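Local coordinates for malonyl CoA-acyl carrier protein transacylase (Burkholderia pseudomallei 1710b, PDB 3EZO) that probably transfers the malonyl group from malonyl-CoA to holo acyl carrier protein, giving malonyl-ACP for fatty acid synthesis and releasing CoA, at residues 36-41 / 72-77; 27-32 / 77-82; 63-68 / 122-127. All coordinates share one frame; numbering follows the deposited sequence.

In the fold
Helix 65-85 runs through all three contacts. Its first turn meets helix 113-128 in contact 3, its middle lies beside helix 33-46 in contact 1, and its later part takes the loop 27-32 in contact 2. Contacts 1 and 2 are neighbours, centres about 8 Å apart; they share Tyr-77 and are tied by the Glu-41 OE1 to Arg-81 NH2 salt bridge (2.8 Å) and a probable hydrogen bond from Arg-36 NE to Ala-30 O. Contact 3 lies about 16 Å from contact 1 and 23 Å from contact 2, centre to centre. Nearest the predicted active site is contact 3, where the side chain of Ala-124 is about 10 Å from that of Ser-98.

Contact 1: residues 36-41 / 72-77; sequences RETLDE and MLTAAY
Thr-38, which packs against Thr-74, has its hydroxyl held by two partners: OG1 is hydrogen-bonded to Val-34 O, one turn back in its own helix, and to Arg-81 NH1, which comes from helix 65-85. With chi1 at -57°, OG1 sits beside the backbone N, which leaves the methyl CG2 anti to that N and directed at the other helix. There CG2 lies 4.0 Å from Thr-74 O and 4.2 Å from Thr-74 CG2, the two threonine side chains sliding past each other in opposite directions. Thr-74 OG1 bonds Pro-70 O in the same way, four residues earlier in the chain. Between segments 36-41 and 72-77, then, the two threonines meet through their CG2 methyls and the carbonyl oxygen of Thr-74.

Leu-39 adds the closest touch. Its CD2 reaches to 3.8 Å from Thr-74 CG2, and the two side chains cross at about a right angle. Thr-74 CG2 thus touches both Leu-39 CD2 and Thr-38 CG2. The nearest CA atoms of the two segments are those of Leu-39 and Thr-74, 7.0 Å apart.

The pair joins helix 33-46 to helix 65-85. Helix 113-128 lies next to both, with Phe-113 against Thr-38 and Leu-117 against Thr-74, while helix 99-107 packs on Leu-73 and Ala-76.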
ATOM      1  N   ARG A  36      -7.869 -18.249 -10.156  1.00 11.78           N
ATOM      2  CA  ARG A  36      -7.048 -18.888 -11.176  1.00 11.75           C
ATOM      3  C   ARG A  36      -6.838 -18.025 -12.434  1.00 12.35           C
ATOM      4  O   ARG A  36      -5.734 -17.968 -12.969  1.00 12.82           O
ATOM      5  CB  ARG A  36      -7.668 -20.239 -11.589  1.00 12.10           C
ATOM      6  CG  ARG A  36      -7.694 -21.282 -10.457  1.00 12.85           C
ATOM      7  CD  ARG A  36      -7.980 -22.655 -11.097  1.00 14.47           C
ATOM      8  NE  ARG A  36      -8.123 -23.729 -10.140  1.00 12.22           N
ATOM      9  CZ  ARG A  36      -8.097 -25.030 -10.449  1.00 14.90           C
ATOM     10  NH1 ARG A  36      -7.952 -25.423 -11.698  1.00 16.19           N
ATOM     11  NH2 ARG A  36      -8.233 -25.943  -9.497  1.00 16.08           N
ATOM     12  N   GLU A  37      -7.895 -17.367 -12.912  1.00 11.82           N
ATOM     13  CA  GLU A  37      -7.810 -16.575 -14.118  1.00 11.93           C
ATOM     14  C   GLU A  37      -6.989 -15.306 -13.883  1.00 11.29           C
ATOM     15  O   GLU A  37      -6.306 -14.850 -14.781  1.00 11.56           O
ATOM     16  CB  GLU A  37      -9.206 -16.224 -14.633  1.00 12.61           C
ATOM     17  CG  GLU A  37     -10.061 -17.440 -15.026  1.00 17.82           C
ATOM     18  CD  GLU A  37     -11.504 -17.081 -15.452  1.00 24.38           C
ATOM     19  OE1 GLU A  37     -12.378 -16.561 -14.652  1.00 29.40           O
ATOM     20  OE2 GLU A  37     -11.739 -17.317 -16.626  1.00 27.18           O
ATOM     21  N   THR A  38      -7.067 -14.747 -12.686  1.00 10.58           N
ATOM     22  CA  THR A  38      -6.278 -13.575 -12.321  1.00 11.09           C
ATOM     23  C   THR A  38      -4.774 -13.872 -12.230  1.00 10.95           C
ATOM     24  O   THR A  38      -3.927 -13.083 -12.721  1.00 10.64           O
ATOM     25  CB  THR A  38      -6.754 -13.002 -10.991  1.00 11.59           C
ATOM     26  OG1 THR A  38      -8.133 -12.705 -11.120  1.00 11.48           O
ATOM     27  CG2 THR A  38      -5.960 -11.709 -10.646  1.00 10.28           C
ATOM     28  N   LEU A  39      -4.446 -15.021 -11.656  1.00 10.98           N
ATOM     29  CA  LEU A  39      -3.040 -15.492 -11.621  1.00 11.59           C
ATOM     30  C   LEU A  39      -2.546 -15.792 -13.013  1.00 12.10           C
ATOM     31  O   LEU A  39      -1.391 -15.521 -13.331  1.00 11.43           O
ATOM     32  CB  LEU A  39      -2.905 -16.741 -10.745  1.00 11.41           C
ATOM     33  CG  LEU A  39      -3.118 -16.447  -9.288  1.00 11.32           C
ATOM     34  CD1 LEU A  39      -3.305 -17.751  -8.423  1.00 13.07           C
ATOM     35  CD2 LEU A  39      -1.980 -15.570  -8.718  1.00 10.49           C
ATOM     36  N   ASP A  40      -3.432 -16.317 -13.866  1.00 13.36           N
ATOM     37  CA  ASP A  40      -3.042 -16.558 -15.257  1.00 15.21           C
ATOM     38  C   ASP A  40      -2.775 -15.255 -15.975  1.00 13.98           C
ATOM     39  O   ASP A  40      -1.795 -15.138 -16.718  1.00 13.43           O
ATOM     40  CB  ASP A  40      -4.092 -17.343 -16.022  1.00 17.22           C
ATOM     41  CG  ASP A  40      -4.024 -18.844 -15.737  1.00 24.32           C
ATOM     42  OD1 ASP A  40      -2.904 -19.389 -15.669  1.00 32.20           O
ATOM     43  OD2 ASP A  40      -5.099 -19.484 -15.612  1.00 33.05           O
ATOM     44  N   GLU A  41      -3.649 -14.282 -15.764  1.00 13.20           N
ATOM     45  CA  GLU A  41      -3.490 -12.977 -16.420  1.00 12.82           C
ATOM     46  C   GLU A  41      -2.185 -12.319 -15.973  1.00 11.01           C
ATOM     47  O   GLU A  41      -1.423 -11.783 -16.792  1.00 10.84           O
ATOM     48  CB  GLU A  41      -4.713 -12.083 -16.107  1.00 12.84           C
ATOM     49  CG  GLU A  41      -4.562 -10.674 -16.658  1.00 15.34           C
ATOM     50  CD  GLU A  41      -5.838  -9.770 -16.514  1.00 16.31           C
ATOM     51  OE1 GLU A  41      -6.823 -10.116 -15.784  1.00 14.42           O
ATOM     52  OE2 GLU A  41      -5.810  -8.710 -17.187  1.00 17.86           O
ATOM     53  N   MET A  72       1.455  -8.258  -4.758  1.00 10.54           N
ATOM     54  CA  MET A  72       0.450  -7.747  -3.844  1.00  9.88           C
ATOM     55  C   MET A  72      -0.745  -7.116  -4.572  1.00  9.87           C
ATOM     56  O   MET A  72      -1.866  -7.150  -4.054  1.00  8.97           O
ATOM     57  CB  MET A  72       1.025  -6.777  -2.814  1.00  9.90           C
ATOM     58  CG  MET A  72       1.733  -7.408  -1.660  1.00 11.53           C
ATOM     59  SD  MET A  72       0.783  -8.653  -0.804  1.00 13.79           S
ATOM     60  CE  MET A  72      -0.672  -7.735  -0.195  1.00 12.64           C
ATOM     61  N   LEU A  73      -0.490  -6.554  -5.751  1.00 10.30           N
ATOM     62  CA  LEU A  73      -1.533  -6.068  -6.636  1.00 10.42           C
ATOM     63  C   LEU A  73      -2.390  -7.262  -7.090  1.00  9.30           C
ATOM     64  O   LEU A  73      -3.607  -7.229  -7.006  1.00  8.29           O
ATOM     65  CB  LEU A  73      -0.898  -5.381  -7.846  1.00  9.76           C
ATOM     66  CG  LEU A  73      -1.825  -4.917  -8.953  1.00 11.98           C
ATOM     67  CD1 LEU A  73      -2.301  -3.486  -8.726  1.00 16.08           C
ATOM     68  CD2 LEU A  73      -1.114  -5.006 -10.293  1.00 13.11           C
ATOM     69  N   THR A  74      -1.720  -8.310  -7.563  1.00  9.88           N
ATOM     70  CA  THR A  74      -2.407  -9.528  -8.043  1.00  9.51           C
ATOM     71  C   THR A  74      -3.243 -10.190  -6.950  1.00  9.86           C
ATOM     72  O   THR A  74      -4.413 -10.493  -7.144  1.00  9.98           O
ATOM     73  CB  THR A  74      -1.397 -10.520  -8.573  1.00  9.81           C
ATOM     74  OG1 THR A  74      -0.690  -9.914  -9.641  1.00  8.66           O
ATOM     75  CG2 THR A  74      -2.088 -11.817  -9.053  1.00  7.79           C
ATOM     76  N   ALA A  75      -2.643 -10.388  -5.783  1.00 10.80           N
ATOM     77  CA  ALA A  75      -3.280 -11.154  -4.709  1.00 11.68           C
ATOM     78  C   ALA A  75      -4.496 -10.435  -4.172  1.00 12.36           C
ATOM     79  O   ALA A  75      -5.569 -11.042  -3.985  1.00 12.03           O
ATOM     80  CB  ALA A  75      -2.259 -11.450  -3.566  1.00 11.76           C
ATOM     81  N   ALA A  76      -4.327  -9.137  -3.924  1.00 11.55           N
ATOM     82  CA  ALA A  76      -5.436  -8.308  -3.459  1.00 11.70           C
ATOM     83  C   ALA A  76      -6.487  -8.137  -4.520  1.00 11.96           C
ATOM     84  O   ALA A  76      -7.677  -8.248  -4.210  1.00 12.91           O
ATOM     85  CB  ALA A  76      -4.948  -6.971  -2.906  1.00 11.83           C
ATOM     86  N   TYR A  77      -6.095  -7.945  -5.777  1.00 12.45           N
ATOM     87  CA  TYR A  77      -7.092  -7.855  -6.845  1.00 13.23           C
ATOM     88  C   TYR A  77      -7.837  -9.184  -7.083  1.00 12.94           C
ATOM     89  O   TYR A  77      -9.033  -9.188  -7.290  1.00 12.50           O
ATOM     90  CB  TYR A  77      -6.519  -7.312  -8.152  1.00 12.86           C
ATOM     91  CG  TYR A  77      -7.603  -6.888  -9.113  1.00 12.27           C
ATOM     92  CD1 TYR A  77      -8.633  -6.031  -8.722  1.00 14.91           C
ATOM     93  CD2 TYR A  77      -7.626  -7.371 -10.406  1.00 13.84           C
ATOM     94  CE1 TYR A  77      -9.658  -5.655  -9.643  1.00 12.03           C
ATOM     95  CE2 TYR A  77      -8.622  -7.018 -11.296  1.00 13.67           C
ATOM     96  CZ  TYR A  77      -9.636  -6.178 -10.912  1.00 11.22           C
ATOM     97  OH  TYR A  77     -10.581  -5.851 -11.868  1.00 14.07           O
TER

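Contact 2: residues 27-32 / 77-82; sequences NAFADV and YACYRA
Phe-29 reaches the helix with the far atoms of its ring, at Cys-79 and Ala-82, which lie three residues apart. CE2 of Phe-29 is 3.7 Å from Cys-79 SG, while CE1 approaches Ala-82 CB to 4.0 Å, with CZ at nearly the same distance from that methyl. The sulfur stands 4.9 Å from the centroid of the Phe-29 ring and 72° off its normal, a sulfur-aromatic contact made obliquely. Cys-79 brings SG there with chi1 at -72°, the sulfur beside its own backbone N. Val-32 adds a looser touch, its CG1 4.4 Å from Ala-82 CB, so that Ala-82 CB touches both Phe-29 and Val-32.

What presents Phe-29 and Val-32 together is a type I beta turn that starts at the first and ends at the second, closed by Val-32 N to Phe-29 O at 3.0 Å. A short 3-10 segment, residues 27-29, overlaps the turn at Phe-29, and Val-32, which ends the turn, is the N-cap of helix 33-46. The loop belongs to the long connection that leaves strand 11-15, in the middle of the parallel five-stranded sheet of this acyl transferase domain, and leads into that helix.

Further out, Asp-31 OD1 makes a salt bridge with Arg-36 NH2, tying the turn to the first turns of the helix it precedes. From helix 65-85, Arg-81 NH2 bridges in turn to Glu-41 OE1 of helix 33-46. Val-35 and Pro-306 also pack on Phe-29, and Leu-309 of helix 306-314 on Ala-82.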
ATOM      1  N   ASN A  27      -3.495 -20.015  -1.162  1.00 15.52           N
ATOM      2  CA  ASN A  27      -3.780 -21.451  -1.268  1.00 14.77           C
ATOM      3  C   ASN A  27      -5.246 -21.750  -1.090  1.00 13.86           C
ATOM      4  O   ASN A  27      -5.796 -22.561  -1.788  1.00 13.27           O
ATOM      5  CB  ASN A  27      -2.954 -22.271  -0.254  1.00 14.99           C
ATOM      6  CG  ASN A  27      -1.500 -22.365  -0.619  1.00 14.69           C
ATOM      7  OD1 ASN A  27      -1.065 -21.945  -1.697  1.00 11.87           O
ATOM      8  ND2 ASN A  27      -0.716 -22.914   0.300  1.00 15.82           N
ATOM      9  N   ALA A  28      -5.885 -21.056  -0.166  1.00 13.91           N
ATOM     10  CA  ALA A  28      -7.247 -21.307   0.179  1.00 14.21           C
ATOM     11  C   ALA A  28      -8.196 -20.945  -0.978  1.00 14.63           C
ATOM     12  O   ALA A  28      -9.330 -21.423  -1.020  1.00 13.60           O
ATOM     13  CB  ALA A  28      -7.601 -20.560   1.453  1.00 14.05           C
ATOM     14  N   PHE A  29      -7.716 -20.127  -1.915  1.00 14.04           N
ATOM     15  CA  PHE A  29      -8.481 -19.736  -3.099  1.00 14.49           C
ATOM     16  C   PHE A  29      -8.110 -20.565  -4.343  1.00 14.74           C
ATOM     17  O   PHE A  29      -8.497 -20.211  -5.466  1.00 15.27           O
ATOM     18  CB  PHE A  29      -8.195 -18.270  -3.407  1.00 14.46           C
ATOM     19  CG  PHE A  29      -9.107 -17.295  -2.743  1.00 15.64           C
ATOM     20  CD1 PHE A  29     -10.474 -17.469  -2.748  1.00 14.62           C
ATOM     21  CD2 PHE A  29      -8.586 -16.131  -2.188  1.00 15.80           C
ATOM     22  CE1 PHE A  29     -11.304 -16.528  -2.195  1.00 17.29           C
ATOM     23  CE2 PHE A  29      -9.405 -15.204  -1.631  1.00 16.16           C
ATOM     24  CZ  PHE A  29     -10.771 -15.394  -1.628  1.00 17.88           C
ATOM     25  N   ALA A  30      -7.312 -21.620  -4.168  1.00 15.21           N
ATOM     26  CA  ALA A  30      -6.745 -22.386  -5.303  1.00 15.59           C
ATOM     27  C   ALA A  30      -7.808 -22.897  -6.273  1.00 15.38           C
ATOM     28  O   ALA A  30      -7.516 -23.130  -7.461  1.00 15.21           O
ATOM     29  CB  ALA A  30      -5.887 -23.620  -4.780  1.00 14.89           C
ATOM     30  N   ASP A  31      -9.017 -23.120  -5.768  1.00 15.93           N
ATOM     31  CA  ASP A  31     -10.098 -23.668  -6.586  1.00 16.69           C
ATOM     32  C   ASP A  31     -11.222 -22.681  -6.854  1.00 16.44           C
ATOM     33  O   ASP A  31     -12.329 -23.089  -7.160  1.00 17.36           O
ATOM     34  CB  ASP A  31     -10.647 -24.946  -5.940  1.00 16.90           C
ATOM     35  CG  ASP A  31      -9.584 -26.033  -5.808  1.00 17.93           C
ATOM     36  OD1 ASP A  31      -8.666 -26.068  -6.650  1.00 18.13           O
ATOM     37  OD2 ASP A  31      -9.660 -26.813  -4.836  1.00 24.30           O
ATOM     38  N   VAL A  32     -10.923 -21.388  -6.795  1.00 15.72           N
ATOM     39  CA  VAL A  32     -11.898 -20.354  -7.182  1.00 14.86           C
ATOM     40  C   VAL A  32     -11.481 -19.906  -8.561  1.00 14.48           C
ATOM     41  O   VAL A  32     -10.353 -19.433  -8.762  1.00 14.45           O
ATOM     42  CB  VAL A  32     -11.921 -19.222  -6.163  1.00 15.26           C
ATOM     43  CG1 VAL A  32     -12.670 -17.999  -6.679  1.00 15.72           C
ATOM     44  CG2 VAL A  32     -12.500 -19.737  -4.830  1.00 14.32           C
ATOM     45  N   TYR A  77      -6.095  -7.945  -5.777  1.00 12.45           N
ATOM     46  CA  TYR A  77      -7.092  -7.855  -6.845  1.00 13.23           C
ATOM     47  C   TYR A  77      -7.837  -9.184  -7.083  1.00 12.94           C
ATOM     48  O   TYR A  77      -9.033  -9.188  -7.290  1.00 12.50           O
ATOM     49  CB  TYR A  77      -6.519  -7.312  -8.152  1.00 12.86           C
ATOM     50  CG  TYR A  77      -7.603  -6.888  -9.113  1.00 12.27           C
ATOM     51  CD1 TYR A  77      -8.633  -6.031  -8.722  1.00 14.91           C
ATOM     52  CD2 TYR A  77      -7.626  -7.371 -10.406  1.00 13.84           C
ATOM     53  CE1 TYR A  77      -9.658  -5.655  -9.643  1.00 12.03           C
ATOM     54  CE2 TYR A  77      -8.622  -7.018 -11.296  1.00 13.67           C
ATOM     55  CZ  TYR A  77      -9.636  -6.178 -10.912  1.00 11.22           C
ATOM     56  OH  TYR A  77     -10.581  -5.851 -11.868  1.00 14.07           O
ATOM     57  N   ALA A  78      -7.126 -10.293  -6.993  1.00 13.36           N
ATOM     58  CA  ALA A  78      -7.730 -11.614  -7.041  1.00 13.41           C
ATOM     59  C   ALA A  78      -8.844 -11.683  -6.045  1.00 13.24           C
ATOM     60  O   ALA A  78      -9.913 -12.228  -6.328  1.00 14.01           O
ATOM     61  CB  ALA A  78      -6.667 -12.726  -6.743  1.00 12.71           C
ATOM     62  N   CYS A  79      -8.596 -11.149  -4.857  1.00 13.15           N
ATOM     63  CA  CYS A  79      -9.561 -11.203  -3.785  1.00 13.67           C
ATOM     64  C   CYS A  79     -10.786 -10.344  -4.102  1.00 13.22           C
ATOM     65  O   CYS A  79     -11.931 -10.713  -3.752  1.00 13.68           O
ATOM     66  CB  CYS A  79      -8.952 -10.765  -2.464  1.00 14.08           C
ATOM     67  SG  CYS A  79      -7.794 -11.912  -1.705  1.00 16.12           S
ATOM     68  N   TYR A  80     -10.551  -9.239  -4.786  1.00 12.46           N
ATOM     69  CA  TYR A  80     -11.632  -8.350  -5.218  1.00 12.62           C
ATOM     70  C   TYR A  80     -12.492  -9.024  -6.260  1.00 12.47           C
ATOM     71  O   TYR A  80     -13.717  -8.952  -6.180  1.00 11.98           O
ATOM     72  CB  TYR A  80     -11.115  -6.987  -5.728  1.00 12.46           C
ATOM     73  CG  TYR A  80     -12.249  -5.993  -6.003  1.00 14.56           C
ATOM     74  CD1 TYR A  80     -12.912  -5.394  -4.962  1.00 16.46           C
ATOM     75  CD2 TYR A  80     -12.684  -5.726  -7.293  1.00 16.83           C
ATOM     76  CE1 TYR A  80     -13.949  -4.513  -5.174  1.00 18.58           C
ATOM     77  CE2 TYR A  80     -13.739  -4.842  -7.530  1.00 17.90           C
ATOM     78  CZ  TYR A  80     -14.368  -4.254  -6.460  1.00 19.98           C
ATOM     79  OH  TYR A  80     -15.415  -3.379  -6.630  1.00 23.83           O
ATOM     80  N   ARG A  81     -11.850  -9.658  -7.250  1.00 12.01           N
ATOM     81  CA  ARG A  81     -12.570 -10.383  -8.277  1.00 12.34           C
ATOM     82  C   ARG A  81     -13.387 -11.564  -7.659  1.00 12.19           C
ATOM     83  O   ARG A  81     -14.496 -11.822  -8.093  1.00 12.65           O
ATOM     84  CB  ARG A  81     -11.614 -10.849  -9.404  1.00 12.79           C
ATOM     85  CG  ARG A  81     -11.261  -9.787 -10.448  1.00 12.91           C
ATOM     86  CD  ARG A  81     -10.316 -10.308 -11.486  1.00 12.83           C
ATOM     87  NE  ARG A  81     -10.127  -9.451 -12.663  1.00 11.82           N
ATOM     88  CZ  ARG A  81      -9.172  -9.643 -13.571  1.00 15.39           C
ATOM     89  NH1 ARG A  81      -8.292 -10.617 -13.415  1.00 18.15           N
ATOM     90  NH2 ARG A  81      -9.035  -8.856 -14.623  1.00 14.84           N
ATOM     91  N   ALA A  82     -12.863 -12.247  -6.643  1.00 12.43           N
ATOM     92  CA  ALA A  82     -13.619 -13.321  -5.921  1.00 12.13           C
ATOM     93  C   ALA A  82     -14.843 -12.761  -5.206  1.00 13.14           C
ATOM     94  O   ALA A  82     -15.918 -13.396  -5.135  1.00 12.45           O
ATOM     95  CB  ALA A  82     -12.731 -14.003  -4.917  1.00 11.83           C
TER

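Contact 3: residues 63-68 / 122-127; sequences NLTTNT and FRAQAM
The first turn of helix 65-85, with Thr-65 and Thr-66, is pressed onto Ala-124 of helix 113-128. Here Ala-124 CB does most of the touching: it lies 3.4 Å from Thr-65 O and 3.6 Å from Thr-66 CA, meeting backbone more closely than side chain. The small methyl lets the chains come very near, with Thr-66 CA and Ala-124 CA 4.9 Å apart. To one side, Thr-66 lays its CG2 along the next residue, 3.9 Å from Gln-125 N and 4.2 Å from Gln-125 CB. Thr-65 has its hydroxyl between the backbone N and the carbonyl carbon (chi1 76°), which turns OG1 toward the partner helix, though only to 4.1 Å from Ala-124 CB.

The helix start is held by Leu-64 at the N-cap position: its O accepts from both Asn-67 N and Thr-68 N. Beside Ala-124, Arg-123 points elsewhere, with Met-127 SD 3.5 Å above the centre of its guanidinium plane. Its NH1 bonds Gln-69 OE1, and its NH2 bonds both Gln-256 OE1 and the hydroxyl of the predicted active-site Ser-98.

An arginine set next to the nucleophilic serine is a feature of malonyl transferases, where it receives the malonyl carboxylate; the placing of Arg-123 is consistent with that substrate pocket.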
ATOM      1  N   ASN A  63       9.848 -11.962  -1.751  1.00 21.28           N
ATOM      2  CA  ASN A  63      10.163 -10.682  -1.115  1.00 21.67           C
ATOM      3  C   ASN A  63      11.073  -9.734  -1.905  1.00 20.65           C
ATOM      4  O   ASN A  63      11.410  -8.681  -1.402  1.00 22.19           O
ATOM      5  CB  ASN A  63      10.817 -10.897   0.238  1.00 21.42           C
ATOM      6  CG  ASN A  63       9.935 -11.540   1.216  1.00 21.82           C
ATOM      7  OD1 ASN A  63       8.707 -11.511   1.133  1.00 24.59           O
ATOM      8  ND2 ASN A  63      10.554 -12.122   2.199  1.00 24.77           N
ATOM      9  N   LEU A  64      11.488 -10.065  -3.106  1.00 19.87           N
ATOM     10  CA  LEU A  64      12.154  -9.049  -3.925  1.00 19.53           C
ATOM     11  C   LEU A  64      11.085  -8.015  -4.312  1.00 20.37           C
ATOM     12  O   LEU A  64      10.049  -8.394  -4.844  1.00 19.46           O
ATOM     13  CB  LEU A  64      12.725  -9.647  -5.197  1.00 19.05           C
ATOM     14  CG  LEU A  64      13.715 -10.807  -5.037  1.00 18.79           C
ATOM     15  CD1 LEU A  64      14.035 -11.373  -6.393  1.00 14.88           C
ATOM     16  CD2 LEU A  64      14.954 -10.323  -4.298  1.00 17.53           C
ATOM     17  N   THR A  65      11.345  -6.728  -4.090  1.00 20.84           N
ATOM     18  CA  THR A  65      10.305  -5.700  -4.266  1.00 20.74           C
ATOM     19  C   THR A  65       9.721  -5.676  -5.672  1.00 19.74           C
ATOM     20  O   THR A  65       8.529  -5.446  -5.837  1.00 19.99           O
ATOM     21  CB  THR A  65      10.808  -4.290  -3.882  1.00 21.50           C
ATOM     22  OG1 THR A  65      11.657  -3.796  -4.927  1.00 24.40           O
ATOM     23  CG2 THR A  65      11.553  -4.325  -2.548  1.00 20.84           C
ATOM     24  N   THR A  66      10.543  -5.934  -6.686  1.00 19.24           N
ATOM     25  CA  THR A  66      10.079  -6.047  -8.077  1.00 19.39           C
ATOM     26  C   THR A  66       9.078  -7.189  -8.287  1.00 18.05           C
ATOM     27  O   THR A  66       8.355  -7.208  -9.292  1.00 17.47           O
ATOM     28  CB  THR A  66      11.274  -6.244  -9.081  1.00 20.43           C
ATOM     29  OG1 THR A  66      12.318  -7.031  -8.445  1.00 25.24           O
ATOM     30  CG2 THR A  66      11.822  -4.836  -9.607  1.00 21.40           C
ATOM     31  N   ASN A  67       9.086  -8.164  -7.368  1.00 16.36           N
ATOM     32  CA  ASN A  67       8.056  -9.204  -7.320  1.00 15.70           C
ATOM     33  C   ASN A  67       6.968  -8.841  -6.339  1.00 15.02           C
ATOM     34  O   ASN A  67       5.798  -9.035  -6.633  1.00 16.08           O
ATOM     35  CB  ASN A  67       8.626 -10.558  -6.847  1.00 14.96           C
ATOM     36  CG  ASN A  67       9.425 -11.234  -7.884  1.00 15.94           C
ATOM     37  OD1 ASN A  67       9.227 -11.024  -9.103  1.00 15.66           O
ATOM     38  ND2 ASN A  67      10.322 -12.112  -7.433  1.00 17.78           N
ATOM     39  N   THR A  68       7.347  -8.354  -5.163  1.00 14.28           N
ATOM     40  CA  THR A  68       6.380  -8.080  -4.112  1.00 14.51           C
ATOM     41  C   THR A  68       5.270  -7.113  -4.616  1.00 13.54           C
ATOM     42  O   THR A  68       4.100  -7.354  -4.362  1.00 12.43           O
ATOM     43  CB  THR A  68       7.041  -7.554  -2.816  1.00 15.34           C
ATOM     44  OG1 THR A  68       8.140  -8.384  -2.457  1.00 18.86           O
ATOM     45  CG2 THR A  68       6.054  -7.548  -1.677  1.00 15.59           C
ATOM     46  N   PHE A 122       7.382  -1.740 -12.852  1.00 11.24           N
ATOM     47  CA  PHE A 122       8.205  -0.569 -13.128  1.00 11.34           C
ATOM     48  C   PHE A 122       8.355   0.335 -11.882  1.00 10.79           C
ATOM     49  O   PHE A 122       9.460   0.744 -11.533  1.00 10.16           O
ATOM     50  CB  PHE A 122       7.639   0.229 -14.277  1.00 11.38           C
ATOM     51  CG  PHE A 122       8.470   1.435 -14.601  1.00 14.50           C
ATOM     52  CD1 PHE A 122       9.572   1.323 -15.449  1.00 19.60           C
ATOM     53  CD2 PHE A 122       8.211   2.675 -13.986  1.00 16.23           C
ATOM     54  CE1 PHE A 122      10.356   2.434 -15.756  1.00 20.72           C
ATOM     55  CE2 PHE A 122       9.012   3.774 -14.263  1.00 17.01           C
ATOM     56  CZ  PHE A 122      10.086   3.647 -15.140  1.00 18.61           C
ATOM     57  N   ARG A 123       7.242   0.609 -11.194  1.00 10.88           N
ATOM     58  CA  ARG A 123       7.286   1.401  -9.975  1.00 10.58           C
ATOM     59  C   ARG A 123       8.300   0.809  -8.991  1.00 11.00           C
ATOM     60  O   ARG A 123       9.101   1.533  -8.388  1.00 10.55           O
ATOM     61  CB  ARG A 123       5.918   1.420  -9.308  1.00 10.61           C
ATOM     62  CG  ARG A 123       5.890   2.122  -7.949  1.00 10.55           C
ATOM     63  CD  ARG A 123       4.429   2.170  -7.437  1.00 12.93           C
ATOM     64  NE  ARG A 123       4.216   2.958  -6.194  1.00  9.97           N
ATOM     65  CZ  ARG A 123       4.276   2.478  -4.962  1.00 11.56           C
ATOM     66  NH1 ARG A 123       4.629   1.199  -4.710  1.00 11.65           N
ATOM     67  NH2 ARG A 123       4.012   3.282  -3.948  1.00 12.33           N
ATOM     68  N   ALA A 124       8.241  -0.506  -8.797  1.00 11.07           N
ATOM     69  CA  ALA A 124       9.193  -1.187  -7.901  1.00 10.40           C
ATOM     70  C   ALA A 124      10.629  -0.934  -8.334  1.00  9.86           C
ATOM     71  O   ALA A 124      11.474  -0.577  -7.501  1.00 10.48           O
ATOM     72  CB  ALA A 124       8.899  -2.691  -7.802  1.00  9.00           C
ATOM     73  N   GLN A 125      10.906  -1.082  -9.621  1.00 10.32           N
ATOM     74  CA  GLN A 125      12.258  -0.862 -10.177  1.00 11.81           C
ATOM     75  C   GLN A 125      12.734   0.592  -9.930  1.00 13.18           C
ATOM     76  O   GLN A 125      13.862   0.811  -9.447  1.00 13.94           O
ATOM     77  CB  GLN A 125      12.270  -1.238 -11.681  1.00 12.72           C
ATOM     78  CG  GLN A 125      13.256  -0.448 -12.618  1.00 16.23           C
ATOM     79  CD  GLN A 125      14.727  -0.730 -12.337  1.00 20.42           C
ATOM     80  OE1 GLN A 125      15.129  -1.886 -12.060  1.00 19.57           O
ATOM     81  NE2 GLN A 125      15.551   0.326 -12.419  1.00 23.32           N
ATOM     82  N   ALA A 126      11.851   1.558 -10.241  1.00 11.99           N
ATOM     83  CA  ALA A 126      12.096   2.963 -10.023  1.00 12.04           C
ATOM     84  C   ALA A 126      12.426   3.310  -8.578  1.00 12.03           C
ATOM     85  O   ALA A 126      13.369   4.021  -8.316  1.00 11.84           O
ATOM     86  CB  ALA A 126      10.860   3.800 -10.499  1.00 11.15           C
ATOM     87  N   MET A 127      11.591   2.865  -7.653  1.00 12.17           N
ATOM     88  CA  MET A 127      11.764   3.162  -6.244  1.00 12.45           C
ATOM     89  C   MET A 127      13.047   2.511  -5.653  1.00 13.95           C
ATOM     90  O   MET A 127      13.724   3.089  -4.777  1.00 13.11           O
ATOM     91  CB  MET A 127      10.542   2.709  -5.460  1.00 11.90           C
ATOM     92  CG  MET A 127       9.216   3.450  -5.845  1.00 10.68           C
ATOM     93  SD  MET A 127       7.838   2.810  -4.831  1.00 14.09           S
ATOM     94  CE  MET A 127       8.159   3.603  -3.282  1.00 11.71           C
TER